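Local atomic coordinates of hypothetical protein PA3352 (Pseudomonas aeruginosa, PDB entry 2FUP), a protein that probably acts as a FlgN-type chaperone in flagellum assembly, helping hook-filament junction proteins to be exported. Residues A[11-15]-A[58-62]; A[75-79]-A[91-96]; A[25-29]-A[44-48]. All blocks are in the same frame, centred on the assembly; numbering follows the deposited sequence.

Interaction 1: A[11-15]-A[58-62]; sequences LFAED and NGRAR
Leu11, Ala61, Phe12 and the stem of Arg62 make the close-packed part of this contact. Leu11 suits its place because its two methyls divide the work: CD1 rests against Ala61 CB at 3.7 Å, while CD2 faces the amide of Asn58. The alkyl part of Arg62 runs past Leu11 in the opposite direction, with CG 3.8 Å from Leu11 CB. Its extended second torsion (chi2 -159°) brings CD over the ring of Phe12, 3.5 Å from the centroid and nearly on the ring normal, a CH-pi contact. The bend at CG-CD (chi3 -60°) then turns NE and the guanidinium toward Asp15. A long side chain with an apolar stem and a charged end fits here, because the methylenes pack on Leu11 and Phe12 and the guanidinium emerges beside Asp15. Arg62 NH1 and Asp15 OD1 form a salt bridge, but both residues were modelled in two conformations and the 2.5 Å between these atoms is doubtful.

The polar margin is looser and wet. A water joins Asp15 OD1 to Arg62 NH2, so the charged end also borders solvent. Asn58 ND2 donates to Asp15 OD2 at 2.8 Å in the same copy of Asp15, and more weakly to Glu14 OE1 at 3.2 Å. Two waters bridge Asn58 and Glu14: both donate to Glu14 OE1, and one accepts from Asn58 ND2 while the other donates to Asn58 OD1. An amide is apt at this border, since it can donate to carboxylates and accept from water at once.

The segments run antiparallel, at 158°, within helices 7-34 and 39-68. Leu11 also meets Ile65 and Asp15 meets Leu55, both on helix 39-68, while helix 88-114 packs Leu91, Arg94 and Leu98 against Phe12, and Leu98 against Arg62 as well.

Interaction 2: A[75-79]-A[91-96]; sequences REGLA and LLARGD
Arg75 reaches across to Asp96 and Leu92 with a side chain extended from CG to NE. Its first torsion (chi1 -162°) sets CG opposite the backbone N, and from CB outward the chain heads for the neighbouring helix. CG only skirts Asp96 OD1, CD comes to 3.5 Å of Asp96 OD1, and NE donates to Asp96 OD1 at 2.8 Å. Beyond CZ, NH2 takes Asp96 OD2 at 2.9 Å, so the guanidinium grips the carboxylate side-on with one nitrogen to each oxygen. Both bonds use syn lone pairs, and the two flat groups are nearly coplanar. Leu92 CD2 lies 3.8 Å above the guanidinium plane, over its centre, and NH1 skirts this same methyl.

The contact belongs to an antiparallel helical hairpin, in which helix 88-114 runs back along the short helix 75-82 that precedes it. Inside it, branched Leu78 fills the gap between the helices: its CG is 4.0 Å from Leu92 CD2, which also touches Ala79 CB. Leu78 CD2 sits 4.4 Å from Gly95 CA, a close approach that the missing side chain of glycine permits. Leu78 also packs on Leu8 and Phe12 of helix 7-34, and Gly95 O hydrogen-bonds a bound methylpentanediol, probably from the crystallisation liquor.

Interaction 3: A[25-29]-A[44-48]; sequences LVDEE and LLGAK
The long antiparallel hairpin of helices 7-34 and 39-68 is joined near its turn by Leu25, Glu28 and Glu29 on one arm and Leu44, Ala47 and Lys48 on the other. The segment axes are 10.2 Å apart at closest and stand at 169°.

Two leucines supply most of the apolar contact. Leu44 lays its two branches on neighbouring residues of the first arm: CD1 comes to 3.6 Å of Glu29 CA, and CD2 lies 3.7 Å from Glu28 CD. Leu25, on that first arm, reaches back. Its CD1 meets Ala47 CB at 3.7 Å and also nears the carbonyl oxygen of Ala47, while its CD2 is 4.0 Å from Leu44 CD2. Alanine is apt opposite Leu25, since its small methyl lets the leucine tip come down close to the backbone. Glu28, at the exposed margin, lays CG and its carboxylate against Leu44 CD2.

On the more buried side Lys48 and Glu29 form a salt bridge, with Lys48 NZ 3.2 Å from Glu29 OE1 and reaching it on the syn side, 21° out of the carboxylate plane. The lysine gets there by a bend at chi3 (-68°), its CG passing Leu25 on the way. Each has a stronger partner beyond the segments: Asn112 donates to Glu29 OE2, and Lys48 NZ donates to the Asn119 carbonyl. Long side chains suit this place, because their methylenes pack on the leucines while the charged ends reach each other and these asparagines.

Those partners place the contact against the later part of the chain. Helix 88-114 brings Asn112 to both Glu29 and the carbonyl of Val26, and its Ala108 and Asn109 touch Val26 and Lys48. On the hairpin itself, helix 39-68 adds Leu51 beside Leu25 and Leu41 beside Glu29.

From the N terminus, helix 7-34 supplies the first segments of interactions 1 and 3, and helix 39-68 returns to supply their second. Interaction 3 closes the shorter loop, around the turn between the helices; interaction 1 closes a wider loop that contains it, so the two pin the same hairpin at places whose centres are 21 Å apart. Interaction 2 follows in series, after both, closing a small loop between helices 75-82 and 88-114 on the other side of the chain's centre from interaction 3. It meets interaction 1 through Phe12, whose ring also packs on Gly95, thereby joining the second hairpin to the first.

Interaction 1: A[11-15]-A[58-62]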
ATOM      1  N   LEU A  11       0.960   4.641 -10.611  1.00 18.31           N
ATOM      2  CA  LEU A  11       0.937   4.711  -9.134  1.00 16.90           C
ATOM      3  C   LEU A  11       0.463   3.423  -8.514  1.00 18.03           C
ATOM      4  O   LEU A  11       0.982   2.966  -7.501  1.00 19.35           O
ATOM      5  CB  LEU A  11       0.046   5.870  -8.700  1.00 17.83           C
ATOM      6  CG  LEU A  11       0.591   7.259  -8.997  1.00 19.67           C
ATOM      7  CD1 LEU A  11      -0.475   8.316  -8.899  1.00 19.20           C
ATOM      8  CD2 LEU A  11       1.718   7.621  -8.113  1.00 19.36           C
ATOM      9  N   PHE A  12      -0.548   2.814  -9.095  1.00 17.42           N
ATOM     10  CA  PHE A  12      -0.983   1.529  -8.596  1.00 17.67           C
ATOM     11  C   PHE A  12       0.115   0.496  -8.758  1.00 20.46           C
ATOM     12  O   PHE A  12       0.322  -0.300  -7.841  1.00 19.37           O
ATOM     13  CB  PHE A  12      -2.235   1.032  -9.326  1.00 19.61           C
ATOM     14  CG  PHE A  12      -3.510   1.597  -8.794  1.00 19.59           C
ATOM     15  CD1 PHE A  12      -3.932   1.379  -7.497  1.00 18.49           C
ATOM     16  CD2 PHE A  12      -4.350   2.351  -9.598  1.00 20.88           C
ATOM     17  CE1 PHE A  12      -5.100   1.907  -7.012  1.00 19.91           C
ATOM     18  CE2 PHE A  12      -5.560   2.905  -9.086  1.00 24.92           C
ATOM     19  CZ  PHE A  12      -5.937   2.664  -7.777  1.00 22.87           C
ATOM     20  N   ALA A  13       0.762   0.448  -9.917  1.00 19.39           N
ATOM     21  CA  ALA A  13       1.835  -0.548 -10.149  1.00 20.57           C
ATOM     22  C   ALA A  13       2.950  -0.355  -9.128  1.00 19.72           C
ATOM     23  O   ALA A  13       3.441  -1.308  -8.544  1.00 20.37           O
ATOM     24  CB  ALA A  13       2.397  -0.422 -11.586  1.00 24.62           C
ATOM     25  N   GLU A  14       3.374   0.871  -8.926  1.00 18.62           N
ATOM     26  CA  GLU A  14       4.416   1.137  -7.946  1.00 19.42           C
ATOM     27  C   GLU A  14       3.999   0.707  -6.548  1.00 20.16           C
ATOM     28  O   GLU A  14       4.756   0.060  -5.825  1.00 19.12           O
ATOM     29  CB  GLU A  14       4.731   2.632  -7.894  1.00 22.86           C
ATOM     30  CG  GLU A  14       5.425   3.165  -9.118  1.00 25.04           C
ATOM     31  CD  GLU A  14       5.764   4.664  -9.073  1.00 34.34           C
ATOM     32  OE1 GLU A  14       5.586   5.291  -7.974  1.00 38.81           O
ATOM     33  OE2 GLU A  14       6.230   5.186 -10.144  1.00 42.13           O
ATOM     34  N   ASP A  15       2.757   0.994  -6.184  1.00 18.07           N
ATOM     35  CA  ASP A  15       2.316   0.678  -4.830  0.50 17.27           C
ATOM     36  C   ASP A  15       2.127  -0.807  -4.604  1.00 18.28           C
ATOM     37  O   ASP A  15       2.374  -1.294  -3.496  1.00 19.40           O
ATOM     38  CB  ASP A  15       1.083   1.510  -4.430  0.50 17.40           C
ATOM     39  CG  ASP A  15       1.462   2.903  -4.012  0.50 20.71           C
ATOM     40  OD1 ASP A  15       0.633   3.651  -3.459  0.50 24.18           O
ATOM     41  OD2 ASP A  15       2.636   3.152  -4.075  0.50 16.81           O
ATOM     42  N   ASN A  58       2.101   8.029  -2.445  1.00 17.23           N
ATOM     43  CA  ASN A  58       1.424   7.568  -3.613  1.00 16.93           C
ATOM     44  C   ASN A  58      -0.081   7.491  -3.320  1.00 18.91           C
ATOM     45  O   ASN A  58      -0.888   7.749  -4.233  1.00 19.71           O
ATOM     46  CB  ASN A  58       2.034   6.251  -4.105  1.00 22.29           C
ATOM     47  CG  ASN A  58       3.395   6.445  -4.886  1.00 24.25           C
ATOM     48  OD1 ASN A  58       3.831   7.546  -5.196  1.00 25.33           O
ATOM     49  ND2 ASN A  58       4.085   5.347  -5.132  1.00 30.29           N
ATOM     50  N   GLY A  59      -0.505   7.173  -2.075  1.00 17.80           N
ATOM     51  CA  GLY A  59      -1.903   7.265  -1.790  1.00 20.81           C
ATOM     52  C   GLY A  59      -2.482   8.636  -1.977  1.00 17.20           C
ATOM     53  O   GLY A  59      -3.622   8.793  -2.422  1.00 18.70           O
ATOM     54  N   ARG A  60      -1.707   9.610  -1.517  1.00 17.10           N
ATOM     55  CA  ARG A  60      -2.127  11.016  -1.664  1.00 16.51           C
ATOM     56  C   ARG A  60      -2.200  11.398  -3.123  1.00 16.54           C
ATOM     57  O   ARG A  60      -3.052  12.227  -3.499  1.00 16.75           O
ATOM     58  CB  ARG A  60      -1.297  12.006  -0.885  1.00 16.68           C
ATOM     59  CG  ARG A  60      -1.557  11.899   0.638  1.00 17.21           C
ATOM     60  CD  ARG A  60      -0.867  13.009   1.345  1.00 24.98           C
ATOM     61  NE  ARG A  60      -1.430  13.276   2.658  1.00 31.67           N
ATOM     62  CZ  ARG A  60      -0.754  13.864   3.651  1.00 40.80           C
ATOM     63  NH1 ARG A  60       0.547  14.108   3.522  1.00 37.05           N
ATOM     64  NH2 ARG A  60      -1.352  14.122   4.816  1.00 39.50           N
ATOM     65  N   ALA A  61      -1.311  10.849  -3.942  1.00 17.22           N
ATOM     66  CA  ALA A  61      -1.305  11.138  -5.396  1.00 15.64           C
ATOM     67  C   ALA A  61      -2.551  10.557  -6.026  1.00 16.82           C
ATOM     68  O   ALA A  61      -3.244  11.224  -6.803  1.00 18.43           O
ATOM     69  CB  ALA A  61      -0.069  10.602  -6.009  1.00 16.30           C
ATOM     70  N   ARG A  62      -2.837   9.272  -5.724  1.00 17.34           N
ATOM     71  CA  ARG A  62      -4.035   8.653  -6.303  1.00 19.28           C
ATOM     72  C   ARG A  62      -5.305   9.400  -5.881  1.00 16.90           C
ATOM     73  O   ARG A  62      -6.243   9.631  -6.681  1.00 18.51           O
ATOM     74  CB  ARG A  62      -4.175   7.176  -5.901  1.00 17.93           C
ATOM     75  CG  ARG A  62      -3.042   6.397  -6.546  0.50 18.34           C
ATOM     76  CD  ARG A  62      -3.419   4.931  -6.607  0.50 17.33           C
ATOM     77  NE  ARG A  62      -3.629   4.541  -5.227  0.50 20.08           N
ATOM     78  CZ  ARG A  62      -2.632   4.246  -4.410  0.50 14.38           C
ATOM     79  NH1 ARG A  62      -1.412   4.137  -4.878  0.50 24.60           N
ATOM     80  NH2 ARG A  62      -2.853   4.016  -3.151  0.50 19.16           N
TER
HETATM   81  O   HOH W   1       6.807   4.770  -5.785  1.00 23.88           O
HETATM   82  O   HOH W   2       5.445   7.865  -7.469  1.00 34.13           O
HETATM   83  O   HOH W   3      -0.620   3.652  -1.221  1.00 22.90           O

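Interaction 2: A[75-79]-A[91-96]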
ATOM      1  N   ARG A  75     -13.982   2.641  -4.526  1.00 19.09           N
ATOM      2  CA  ARG A  75     -13.991   1.804  -5.711  1.00 18.68           C
ATOM      3  C   ARG A  75     -15.047   2.277  -6.734  1.00 18.61           C
ATOM      4  O   ARG A  75     -14.821   2.208  -7.932  1.00 20.32           O
ATOM      5  CB  ARG A  75     -14.183   0.336  -5.336  1.00 18.45           C
ATOM      6  CG  ARG A  75     -13.757  -0.538  -6.455  1.00 18.81           C
ATOM      7  CD  ARG A  75     -14.124  -2.025  -6.244  1.00 18.56           C
ATOM      8  NE  ARG A  75     -13.610  -2.894  -7.330  1.00 18.15           N
ATOM      9  CZ  ARG A  75     -14.172  -3.077  -8.511  1.00 18.90           C
ATOM     10  NH1 ARG A  75     -15.364  -2.570  -8.795  1.00 19.24           N
ATOM     11  NH2 ARG A  75     -13.516  -3.828  -9.421  1.00 19.10           N
ATOM     12  N   GLU A  76     -16.163   2.788  -6.274  1.00 18.81           N
ATOM     13  CA  GLU A  76     -17.119   3.299  -7.201  1.00 18.85           C
ATOM     14  C   GLU A  76     -16.583   4.520  -7.984  1.00 17.18           C
ATOM     15  O   GLU A  76     -16.882   4.658  -9.161  1.00 20.31           O
ATOM     16  CB  GLU A  76     -18.409   3.738  -6.496  1.00 20.75           C
ATOM     17  CG  GLU A  76     -19.235   2.578  -6.020  1.00 25.49           C
ATOM     18  CD  GLU A  76     -19.910   1.811  -7.124  1.00 36.61           C
ATOM     19  OE1 GLU A  76     -20.645   2.401  -7.918  1.00 36.99           O
ATOM     20  OE2 GLU A  76     -19.699   0.594  -7.213  1.00 40.17           O
ATOM     21  N   GLY A  77     -15.843   5.408  -7.308  1.00 17.03           N
ATOM     22  CA  GLY A  77     -15.204   6.536  -7.969  1.00 18.86           C
ATOM     23  C   GLY A  77     -14.158   6.089  -8.962  1.00 19.83           C
ATOM     24  O   GLY A  77     -14.099   6.579 -10.121  1.00 20.13           O
ATOM     25  N   LEU A  78     -13.313   5.144  -8.535  1.00 18.13           N
ATOM     26  CA  LEU A  78     -12.320   4.588  -9.480  1.00 17.65           C
ATOM     27  C   LEU A  78     -13.035   4.008 -10.681  1.00 19.31           C
ATOM     28  O   LEU A  78     -12.544   4.168 -11.807  1.00 20.34           O
ATOM     29  CB  LEU A  78     -11.477   3.511  -8.791  1.00 18.80           C
ATOM     30  CG  LEU A  78     -10.365   2.886  -9.580  1.00 18.67           C
ATOM     31  CD1 LEU A  78      -9.351   3.967 -10.093  1.00 19.05           C
ATOM     32  CD2 LEU A  78      -9.642   1.839  -8.783  1.00 20.44           C
ATOM     33  N   ALA A  79     -14.101   3.250 -10.447  1.00 18.88           N
ATOM     34  CA  ALA A  79     -14.833   2.673 -11.585  1.00 18.43           C
ATOM     35  C   ALA A  79     -15.399   3.690 -12.524  1.00 19.56           C
ATOM     36  O   ALA A  79     -15.409   3.524 -13.773  1.00 20.47           O
ATOM     37  CB  ALA A  79     -15.911   1.752 -11.083  1.00 18.40           C
ATOM     38  N   LEU A  91      -6.849  -0.691 -14.235  1.00 18.01           N
ATOM     39  CA  LEU A  91      -6.970   0.141 -13.039  1.00 17.68           C
ATOM     40  C   LEU A  91      -7.730  -0.569 -11.918  1.00 17.32           C
ATOM     41  O   LEU A  91      -7.329  -0.545 -10.751  1.00 19.00           O
ATOM     42  CB  LEU A  91      -7.613   1.507 -13.336  1.00 18.13           C
ATOM     43  CG  LEU A  91      -6.861   2.541 -14.163  1.00 18.20           C
ATOM     44  CD1 LEU A  91      -7.687   3.689 -14.554  1.00 18.41           C
ATOM     45  CD2 LEU A  91      -5.664   3.013 -13.366  1.00 19.69           C
ATOM     46  N   LEU A  92      -8.896  -1.072 -12.290  1.00 18.11           N
ATOM     47  CA  LEU A  92      -9.765  -1.724 -11.292  1.00 18.19           C
ATOM     48  C   LEU A  92      -9.073  -2.976 -10.701  1.00 18.94           C
ATOM     49  O   LEU A  92      -9.090  -3.169  -9.473  1.00 20.18           O
ATOM     50  CB  LEU A  92     -11.159  -2.030 -11.866  1.00 17.21           C
ATOM     51  CG  LEU A  92     -12.024  -0.783 -11.958  1.00 18.05           C
ATOM     52  CD1 LEU A  92     -13.168  -1.245 -12.842  1.00 24.52           C
ATOM     53  CD2 LEU A  92     -12.496  -0.288 -10.634  1.00 19.32           C
ATOM     54  N   ALA A  93      -8.484  -3.829 -11.529  1.00 18.59           N
ATOM     55  CA  ALA A  93      -7.836  -5.031 -11.086  1.00 18.15           C
ATOM     56  C   ALA A  93      -6.685  -4.678 -10.131  1.00 17.68           C
ATOM     57  O   ALA A  93      -6.461  -5.310  -9.080  1.00 18.60           O
ATOM     58  CB  ALA A  93      -7.307  -5.790 -12.253  1.00 18.93           C
ATOM     59  N   ARG A  94      -5.870  -3.688 -10.520  1.00 17.43           N
ATOM     60  CA  ARG A  94      -4.744  -3.283  -9.661  1.00 18.35           C
ATOM     61  C   ARG A  94      -5.231  -2.624  -8.369  1.00 17.49           C
ATOM     62  O   ARG A  94      -4.655  -2.850  -7.320  1.00 19.75           O
ATOM     63  CB  ARG A  94      -3.770  -2.371 -10.452  1.00 20.78           C
ATOM     64  CG  ARG A  94      -3.180  -3.018 -11.670  1.00 21.39           C
ATOM     65  CD  ARG A  94      -2.190  -4.156 -11.425  1.00 24.34           C
ATOM     66  NE  ARG A  94      -2.782  -5.358 -10.943  1.00 25.72           N
ATOM     67  CZ  ARG A  94      -3.360  -6.343 -11.639  1.00 37.47           C
ATOM     68  NH1 ARG A  94      -3.567  -6.291 -12.932  1.00 34.02           N
ATOM     69  NH2 ARG A  94      -3.807  -7.385 -10.973  1.00 34.00           N
ATOM     70  N   GLY A  95      -6.259  -1.784  -8.439  1.00 17.64           N
ATOM     71  CA  GLY A  95      -6.782  -1.198  -7.234  1.00 17.96           C
ATOM     72  C   GLY A  95      -7.218  -2.281  -6.272  1.00 17.29           C
ATOM     73  O   GLY A  95      -7.026  -2.196  -5.065  1.00 18.60           O
ATOM     74  N   ASP A  96      -7.892  -3.334  -6.761  1.00 16.82           N
ATOM     75  CA  ASP A  96      -8.400  -4.390  -5.890  1.00 17.11           C
ATOM     76  C   ASP A  96      -7.248  -5.231  -5.303  1.00 18.58           C
ATOM     77  O   ASP A  96      -7.307  -5.673  -4.169  1.00 21.07           O
ATOM     78  CB  ASP A  96      -9.349  -5.314  -6.678  1.00 17.77           C
ATOM     79  CG  ASP A  96     -10.621  -4.633  -7.117  1.00 20.07           C
ATOM     80  OD1 ASP A  96     -11.038  -3.616  -6.468  1.00 19.79           O
ATOM     81  OD2 ASP A  96     -11.270  -5.134  -8.077  1.00 18.93           O
TER

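Interaction 3: A[25-29]-A[44-48]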
ATOM      1  N   LEU A  25       8.836  -7.821   4.279  1.00 15.78           N
ATOM      2  CA  LEU A  25       9.571  -7.339   5.447  1.00 16.72           C
ATOM      3  C   LEU A  25       8.845  -7.603   6.769  1.00 15.00           C
ATOM      4  O   LEU A  25       9.469  -7.880   7.795  1.00 16.56           O
ATOM      5  CB  LEU A  25       9.925  -5.852   5.316  1.00 15.31           C
ATOM      6  CG  LEU A  25      10.896  -5.432   4.216  1.00 18.48           C
ATOM      7  CD1 LEU A  25      10.955  -3.927   4.105  1.00 18.38           C
ATOM      8  CD2 LEU A  25      12.262  -6.056   4.464  1.00 17.74           C
ATOM      9  N   VAL A  26       7.517  -7.466   6.751  1.00 15.80           N
ATOM     10  CA  VAL A  26       6.758  -7.811   7.965  1.00 15.09           C
ATOM     11  C   VAL A  26       6.835  -9.312   8.316  1.00 15.37           C
ATOM     12  O   VAL A  26       6.963  -9.720   9.487  1.00 15.62           O
ATOM     13  CB  VAL A  26       5.274  -7.365   7.850  1.00 16.26           C
ATOM     14  CG1 VAL A  26       4.482  -7.823   9.086  1.00 19.01           C
ATOM     15  CG2 VAL A  26       5.222  -5.906   7.737  1.00 17.52           C
ATOM     16  N   ASP A  27       6.841 -10.161   7.306  1.00 16.26           N
ATOM     17  CA  ASP A  27       7.015 -11.587   7.528  1.00 16.25           C
ATOM     18  C   ASP A  27       8.452 -11.866   8.015  1.00 16.81           C
ATOM     19  O   ASP A  27       8.707 -12.735   8.886  1.00 15.86           O
ATOM     20  CB  ASP A  27       6.832 -12.343   6.222  1.00 17.75           C
ATOM     21  CG  ASP A  27       7.000 -13.850   6.394  1.00 23.76           C
ATOM     22  OD1 ASP A  27       6.217 -14.392   7.193  1.00 27.35           O
ATOM     23  OD2 ASP A  27       7.861 -14.474   5.698  1.00 26.38           O
ATOM     24  N   GLU A  28       9.435 -11.145   7.452  1.00 16.03           N
ATOM     25  CA  GLU A  28      10.816 -11.326   7.850  1.00 15.13           C
ATOM     26  C   GLU A  28      10.938 -10.946   9.362  1.00 14.63           C
ATOM     27  O   GLU A  28      11.657 -11.564  10.154  1.00 13.79           O
ATOM     28  CB  GLU A  28      11.728 -10.490   6.951  1.00 14.87           C
ATOM     29  CG  GLU A  28      13.171 -10.683   7.252  1.00 14.21           C
ATOM     30  CD  GLU A  28      14.109 -10.160   6.158  1.00 14.88           C
ATOM     31  OE1 GLU A  28      13.561  -9.799   5.084  1.00 17.41           O
ATOM     32  OE2 GLU A  28      15.347 -10.044   6.385  1.00 14.78           O
ATOM     33  N   GLU A  29      10.272  -9.844   9.719  1.00 14.66           N
ATOM     34  CA  GLU A  29      10.243  -9.433  11.110  1.00 16.50           C
ATOM     35  C   GLU A  29       9.572 -10.465  12.065  1.00 14.38           C
ATOM     36  O   GLU A  29      10.059 -10.723  13.137  1.00 15.19           O
ATOM     37  CB  GLU A  29       9.569  -8.056  11.190  1.00 17.04           C
ATOM     38  CG  GLU A  29       9.431  -7.482  12.570  1.00 21.73           C
ATOM     39  CD  GLU A  29       8.647  -6.180  12.509  1.00 34.32           C
ATOM     40  OE1 GLU A  29       9.228  -5.136  12.120  1.00 34.31           O
ATOM     41  OE2 GLU A  29       7.433  -6.215  12.775  1.00 41.01           O
ATOM     42  N   LEU A  44      15.238  -3.939   9.930  1.00 16.36           N
ATOM     43  CA  LEU A  44      13.970  -4.145   9.244  1.00 15.25           C
ATOM     44  C   LEU A  44      13.067  -2.921   9.342  1.00 18.90           C
ATOM     45  O   LEU A  44      12.396  -2.555   8.371  1.00 20.29           O
ATOM     46  CB  LEU A  44      13.246  -5.393   9.787  1.00 15.59           C
ATOM     47  CG  LEU A  44      13.995  -6.709   9.448  1.00 14.19           C
ATOM     48  CD1 LEU A  44      13.364  -7.842  10.155  1.00 16.20           C
ATOM     49  CD2 LEU A  44      14.007  -6.945   7.974  1.00 17.10           C
ATOM     50  N   LEU A  45      13.072  -2.296  10.504  1.00 19.20           N
ATOM     51  CA  LEU A  45      12.355  -0.963  10.626  1.00 21.32           C
ATOM     52  C   LEU A  45      12.908   0.034   9.606  1.00 23.12           C
ATOM     53  O   LEU A  45      12.155   0.775   8.990  1.00 23.21           O
ATOM     54  CB  LEU A  45      12.458  -0.388  12.038  1.00 23.03           C
ATOM     55  CG  LEU A  45      11.756   0.964  12.266  1.00 26.58           C
ATOM     56  CD1 LEU A  45      10.248   0.844  11.952  1.00 34.80           C
ATOM     57  CD2 LEU A  45      11.971   1.468  13.689  1.00 28.22           C
ATOM     58  N   GLY A  46      14.225   0.075   9.449  1.00 21.52           N
ATOM     59  CA  GLY A  46      14.876   1.017   8.524  1.00 22.18           C
ATOM     60  C   GLY A  46      14.503   0.677   7.096  1.00 25.33           C
ATOM     61  O   GLY A  46      14.335   1.548   6.274  1.00 27.42           O
ATOM     62  N   ALA A  47      14.356  -0.599   6.800  1.00 24.16           N
ATOM     63  CA  ALA A  47      13.962  -1.007   5.474  1.00 23.81           C
ATOM     64  C   ALA A  47      12.501  -0.660   5.161  1.00 27.27           C
ATOM     65  O   ALA A  47      12.140  -0.423   3.992  1.00 29.18           O
ATOM     66  CB  ALA A  47      14.201  -2.519   5.303  1.00 26.39           C
ATOM     67  N   LYS A  48      11.633  -0.693   6.180  1.00 24.50           N
ATOM     68  CA  LYS A  48      10.187  -0.414   6.002  1.00 25.45           C
ATOM     69  C   LYS A  48       9.945   1.065   5.784  1.00 33.34           C
ATOM     70  O   LYS A  48       8.927   1.386   5.162  1.00 31.98           O
ATOM     71  CB  LYS A  48       9.380  -0.865   7.212  1.00 24.87           C
ATOM     72  CG  LYS A  48       9.315  -2.317   7.380  1.00 25.24           C
ATOM     73  CD  LYS A  48       8.270  -2.754   8.395  1.00 23.45           C
ATOM     74  CE  LYS A  48       8.610  -2.356   9.789  1.00 32.97           C
ATOM     75  NZ  LYS A  48       7.516  -2.870  10.702  1.00 32.54           N
TER